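Local coordinates for putative p22 protein (Leishmania major, PDB 1YQF), which is of unknown function but belongs to the MAM33 family and is a homologue of human p32, so it probably acts as a ring-shaped trimer, at the interface of chains A and B. Residues are numbered along the deposited sequence; one frame, centred on the assembly and turned at random. Chains: chain A/B, hypothetical protein Lmaj011689.

Contact 1: the interface of chains A and B. Residues chain A 194, 198; chain B 122-124, 146, 148-149, 154.
A helix of chain A meets the sheet of chain B in this subunit interface, which links two of the three copies in the deposited assembly. The trimer fits the p32 family, whose members form rings of three. A:Trp194, on helix 173-202, hides 110 Å² of its surface here. Its indole is enclosed on both faces by chain B. On one face B:Pro149 turns its CD-CG edge onto the indole in CH-pi contacts: CD sits 3.5 Å from the centroid of the five-membered ring of A:Trp194, and CG is over the six-membered ring. On the opposite face the edge of B:Phe124 comes down near the rim, with the two planes at 62°. The indole N-H of A:Trp194 is used as well. NE1 donates to the backbone O of B:Ile122 at 3.1 Å. The bond is bent, 140° at the hydrogen, and the donor stands above the carbonyl plane. CG of A:Trp194 is anti to its backbone N (chi1 -177°), which sends the indole away from the helix and into chain B. B:Ile122 CG2 touches CZ2 of the indole at 3.6 Å. At the far end, B:Leu154 CD2 meets CH2 of A:Trp194 at 3.8 Å. One turn on, A:Met198 extends the apolar strip. Its CA lies 3.6 Å from CZ of B:Phe124, and its CE reaches B:Ile122 CG2. The site fixes helix 173-202 of one subunit against strand 117-125 of the next.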
# COMPACT_ATOMS: atom_id res chain seq x y z
N TRP A 194 -23.91 9.67 5.53
CA TRP A 194 -22.81 10.34 6.21
C TRP A 194 -23.30 11.61 6.91
O TRP A 194 -22.87 11.92 8.02
CB TRP A 194 -21.72 10.66 5.18
CG TRP A 194 -20.47 11.29 5.70
CD1 TRP A 194 -19.35 10.65 6.14
CD2 TRP A 194 -20.18 12.69 5.76
NE1 TRP A 194 -18.39 11.57 6.49
CE2 TRP A 194 -18.87 12.83 6.27
CE3 TRP A 194 -20.90 13.85 5.45
CZ2 TRP A 194 -18.27 14.07 6.48
CZ3 TRP A 194 -20.29 15.09 5.65
CH2 TRP A 194 -19.00 15.19 6.17
N MET A 198 -23.21 12.20 10.99
CA MET A 198 -22.51 13.34 11.58
C MET A 198 -23.48 14.17 12.40
O MET A 198 -23.11 14.74 13.43
CB MET A 198 -21.86 14.21 10.51
CG MET A 198 -21.17 15.43 11.10
SD MET A 198 -20.37 16.42 9.87
CE MET A 198 -18.78 15.62 9.81
N ILE B 122 -12.97 12.97 6.41
CA ILE B 122 -13.83 12.69 7.56
C ILE B 122 -14.66 11.45 7.29
O ILE B 122 -15.34 11.38 6.26
CB ILE B 122 -14.77 13.87 7.85
CG1 ILE B 122 -13.98 15.13 8.19
CG2 ILE B 122 -15.73 13.53 9.01
CD1 ILE B 122 -14.85 16.34 8.35
N ARG B 123 -14.61 10.50 8.22
CA ARG B 123 -15.38 9.26 8.10
C ARG B 123 -15.89 8.79 9.47
O ARG B 123 -15.63 9.43 10.49
CB ARG B 123 -14.52 8.18 7.44
CG ARG B 123 -13.20 7.88 8.13
CD ARG B 123 -12.30 6.98 7.31
NE ARG B 123 -12.98 5.72 7.02
CZ ARG B 123 -12.46 4.71 6.33
NH1 ARG B 123 -11.23 4.79 5.83
NH2 ARG B 123 -13.18 3.62 6.14
N PHE B 124 -16.62 7.68 9.47
CA PHE B 124 -17.27 7.17 10.67
C PHE B 124 -17.21 5.66 10.80
O PHE B 124 -17.06 4.94 9.81
CB PHE B 124 -18.74 7.60 10.71
CG PHE B 124 -18.93 9.07 10.97
CD1 PHE B 124 -18.83 9.57 12.26
CD2 PHE B 124 -19.22 9.94 9.93
CE1 PHE B 124 -19.02 10.92 12.50
CE2 PHE B 124 -19.40 11.29 10.16
CZ PHE B 124 -19.30 11.78 11.45
N TYR B 146 -16.99 3.06 3.21
CA TYR B 146 -17.12 4.42 2.71
C TYR B 146 -16.12 5.30 3.44
O TYR B 146 -16.16 5.39 4.66
CB TYR B 146 -18.53 4.95 2.96
CG TYR B 146 -18.77 6.35 2.46
CD1 TYR B 146 -18.48 6.70 1.14
CD2 TYR B 146 -19.31 7.33 3.29
CE1 TYR B 146 -18.72 7.99 0.67
CE2 TYR B 146 -19.56 8.61 2.82
CZ TYR B 146 -19.26 8.94 1.52
OH TYR B 146 -19.51 10.22 1.07
N GLY B 148 -15.82 8.56 3.08
CA GLY B 148 -16.33 9.91 3.26
C GLY B 148 -16.30 10.72 1.98
O GLY B 148 -15.62 10.36 1.03
N PRO B 149 -17.02 11.84 1.96
CA PRO B 149 -17.07 12.68 0.76
C PRO B 149 -15.75 13.41 0.61
O PRO B 149 -14.89 13.29 1.49
CB PRO B 149 -18.20 13.67 1.08
CG PRO B 149 -18.13 13.81 2.56
CD PRO B 149 -17.78 12.44 3.08
N LEU B 154 -17.32 20.03 -0.05
CA LEU B 154 -18.35 20.25 0.97
C LEU B 154 -18.80 21.72 1.04
O LEU B 154 -18.02 22.64 0.82
CB LEU B 154 -17.86 19.80 2.35
CG LEU B 154 -18.34 18.44 2.88
CD1 LEU B 154 -18.33 17.35 1.81
CD2 LEU B 154 -17.48 18.02 4.07

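Contact 2: the interface of chains A and B. Residues chain A 59, 62, 64, 134; chain B 144-145.
The end of helix 136-144 in this MAM33-family protein carries B:Glu144, which reaches the loop between strands 55-58 and 64-71 of chain A. A:Lys59 forms a salt bridge with it: NZ lies 2.6 Å from the carboxylate OE2 of B:Glu144. The other carboxylate oxygen, OE1, is farther from the same NZ, at 3.4 Å, so the ammonium favours one oxygen. The B:Glu144 side chain runs extended beyond CG (chi2 -175°), and this carries its carboxylate out to the lysine. A:Lys59 instead bends at chi2 and chi4, turning its end toward the glutamate. The side chains of A:Lys59 and B:Glu144 meet at a slant. A:Thr62 lies alongside B:Glu144, pointing the same way, and its methyl CG2 packs on CB of the glutamate at 3.9 Å. The hydroxyl of A:Thr62 is used within chain A. OG1 donates to the backbone O of A:Lys59 at 2.6 Å and accepts from the backbone N of A:Thr64 at 3.2 Å. These two bonds brace the loop and fix the rotation of A:Thr62, leaving its methyl toward chain B. A:Thr134 comes across the carboxylate end, with CG2 3.9 Å from OE2 of B:Glu144. The nearby ammonium would probably favour the charged form of the glutamate.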
# COMPACT_ATOMS: atom_id res chain seq x y z
N LYS A 59 -21.01 -6.32 -1.28
CA LYS A 59 -20.28 -6.97 -0.19
C LYS A 59 -20.79 -6.32 1.10
O LYS A 59 -20.51 -5.15 1.34
CB LYS A 59 -18.77 -6.75 -0.36
CG LYS A 59 -17.88 -7.89 0.14
CD LYS A 59 -17.92 -8.02 1.66
CE LYS A 59 -16.71 -8.78 2.19
NZ LYS A 59 -15.49 -7.92 2.25
N THR A 62 -20.10 -2.63 2.86
CA THR A 62 -18.97 -1.98 2.20
C THR A 62 -19.39 -1.23 0.94
O THR A 62 -20.55 -1.27 0.54
CB THR A 62 -17.87 -3.01 1.83
OG1 THR A 62 -18.31 -3.83 0.74
CG2 THR A 62 -17.62 -3.99 2.97
N THR A 64 -17.93 -2.02 -1.89
CA THR A 64 -17.50 -2.95 -2.91
C THR A 64 -18.71 -3.64 -3.53
O THR A 64 -19.62 -4.07 -2.82
CB THR A 64 -16.57 -4.01 -2.30
OG1 THR A 64 -15.48 -3.37 -1.64
CG2 THR A 64 -15.91 -4.85 -3.38
N THR A 134 -11.13 -11.63 -0.16
CA THR A 134 -10.86 -10.28 0.36
C THR A 134 -9.99 -10.41 1.59
O THR A 134 -9.89 -11.49 2.18
CB THR A 134 -12.16 -9.53 0.71
OG1 THR A 134 -13.05 -10.38 1.44
CG2 THR A 134 -12.93 -9.16 -0.56
N GLU B 144 -12.34 -0.92 2.63
CA GLU B 144 -13.56 -1.36 1.97
C GLU B 144 -14.74 -0.43 2.27
O GLU B 144 -15.64 -0.29 1.44
CB GLU B 144 -13.92 -2.78 2.42
CG GLU B 144 -13.01 -3.85 1.85
CD GLU B 144 -13.46 -5.25 2.22
OE1 GLU B 144 -13.31 -5.63 3.40
OE2 GLU B 144 -13.98 -5.95 1.34
N LEU B 145 -14.75 0.18 3.45
CA LEU B 145 -15.87 1.03 3.87
C LEU B 145 -15.83 2.40 3.22
O LEU B 145 -14.79 2.86 2.75
CB LEU B 145 -15.88 1.19 5.40
CG LEU B 145 -15.88 -0.09 6.24
CD1 LEU B 145 -15.93 0.26 7.72
CD2 LEU B 145 -17.04 -1.01 5.87

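Contact 3: the interface of chains A and B. Residues chain A 27, 30-31, 198; chain B 158, 161-162.
A:Leu27, from helix 23-39 of chain A, packs against helix 156-168 of chain B in an apolar helix-to-helix contact. Two methyl pairs are tightly packed. In one, CD1 of A:Leu27 lies 3.5 Å from CG2 of B:Val162. The same CD1 is 3.7 Å from CD1 of B:Leu158, and it sits in the angle formed by these two side chains, touching both. CB of B:Cys161 touches the same methyl at 3.8 Å. The A:Leu27 side chain starts anti to the backbone N (chi1 -179°), and CD1 is the branch that turns toward chain B. In the other tight pair B:Leu158 likewise leads with CD1, which presses on the methyl CG2 of A:Thr31 at 3.4 Å. The side chains of A:Thr31 and B:Leu158 cross at about a right angle. The hydroxyl OG1 of A:Thr31 turns back to its own helix and donates to the backbone O of A:Leu27 at 3.1 Å. That bond holds the methyl toward chain B. Looser contacts are made by A:Ala30, whose CB is 3.8 Å from CD1 of B:Leu158, and by A:Met198, whose CE is 3.8 Å from CG2 of B:Val162. In the fold, helix 23-39 runs beside the C-terminal helix 173-202, and both present side chains to helix 156-168 of the neighbour.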
# COMPACT_ATOMS: atom_id res chain seq x y z
N LEU A 27 -23.20 22.80 14.20
CA LEU A 27 -22.89 21.70 13.30
C LEU A 27 -24.17 20.91 13.03
O LEU A 27 -24.45 20.56 11.89
CB LEU A 27 -21.80 20.79 13.88
CG LEU A 27 -21.37 19.60 13.00
CD1 LEU A 27 -20.76 20.06 11.69
CD2 LEU A 27 -20.39 18.69 13.74
N ALA A 30 -26.24 22.75 10.68
CA ALA A 30 -25.57 22.73 9.39
C ALA A 30 -25.79 21.42 8.64
O ALA A 30 -26.06 21.42 7.45
CB ALA A 30 -24.08 23.01 9.55
N THR A 31 -25.67 20.29 9.34
CA THR A 31 -25.87 18.98 8.73
C THR A 31 -27.34 18.77 8.42
O THR A 31 -27.68 18.21 7.39
CB THR A 31 -25.36 17.84 9.64
OG1 THR A 31 -25.90 17.97 10.96
CG2 THR A 31 -23.85 17.93 9.83
N MET A 198 -23.21 12.20 10.99
CA MET A 198 -22.51 13.34 11.58
C MET A 198 -23.48 14.17 12.40
O MET A 198 -23.11 14.74 13.43
CB MET A 198 -21.86 14.21 10.51
CG MET A 198 -21.17 15.43 11.10
SD MET A 198 -20.37 16.42 9.87
CE MET A 198 -18.78 15.62 9.81
N LEU B 158 -20.91 24.18 6.37
CA LEU B 158 -20.72 22.92 7.10
C LEU B 158 -19.25 22.68 7.40
O LEU B 158 -18.91 22.16 8.46
CB LEU B 158 -21.29 21.74 6.30
CG LEU B 158 -21.10 20.34 6.90
CD1 LEU B 158 -21.88 20.18 8.20
CD2 LEU B 158 -21.53 19.27 5.91
N CYS B 161 -18.28 24.79 10.37
CA CYS B 161 -18.82 24.19 11.60
C CYS B 161 -18.05 22.96 12.09
O CYS B 161 -17.98 22.72 13.29
CB CYS B 161 -20.29 23.83 11.41
SG CYS B 161 -21.39 25.26 11.34
N VAL B 162 -17.48 22.18 11.17
CA VAL B 162 -16.69 21.01 11.55
C VAL B 162 -15.34 21.43 12.11
O VAL B 162 -14.85 20.83 13.06
CB VAL B 162 -16.48 20.03 10.37
CG1 VAL B 162 -15.39 19.01 10.70
CG2 VAL B 162 -17.78 19.32 10.04

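Contact 1 lies between the others. Its C-alpha centre is about 16 Å from that of contact 2 and about 11 Å from that of contact 3, while contacts 2 and 3 are about 27 Å apart. Contacts 1 and 3 share A:Met198 and helix 173-202, so together they form one apolar stretch. Contact 2 adds a charged link at the other end. Chain A supplies both terminal helices and a loop between strands. Chain B supplies a strand, loops and two helices. The two sides differ, as in a head-to-tail ring, so the trimer probably repeats this set at each junction.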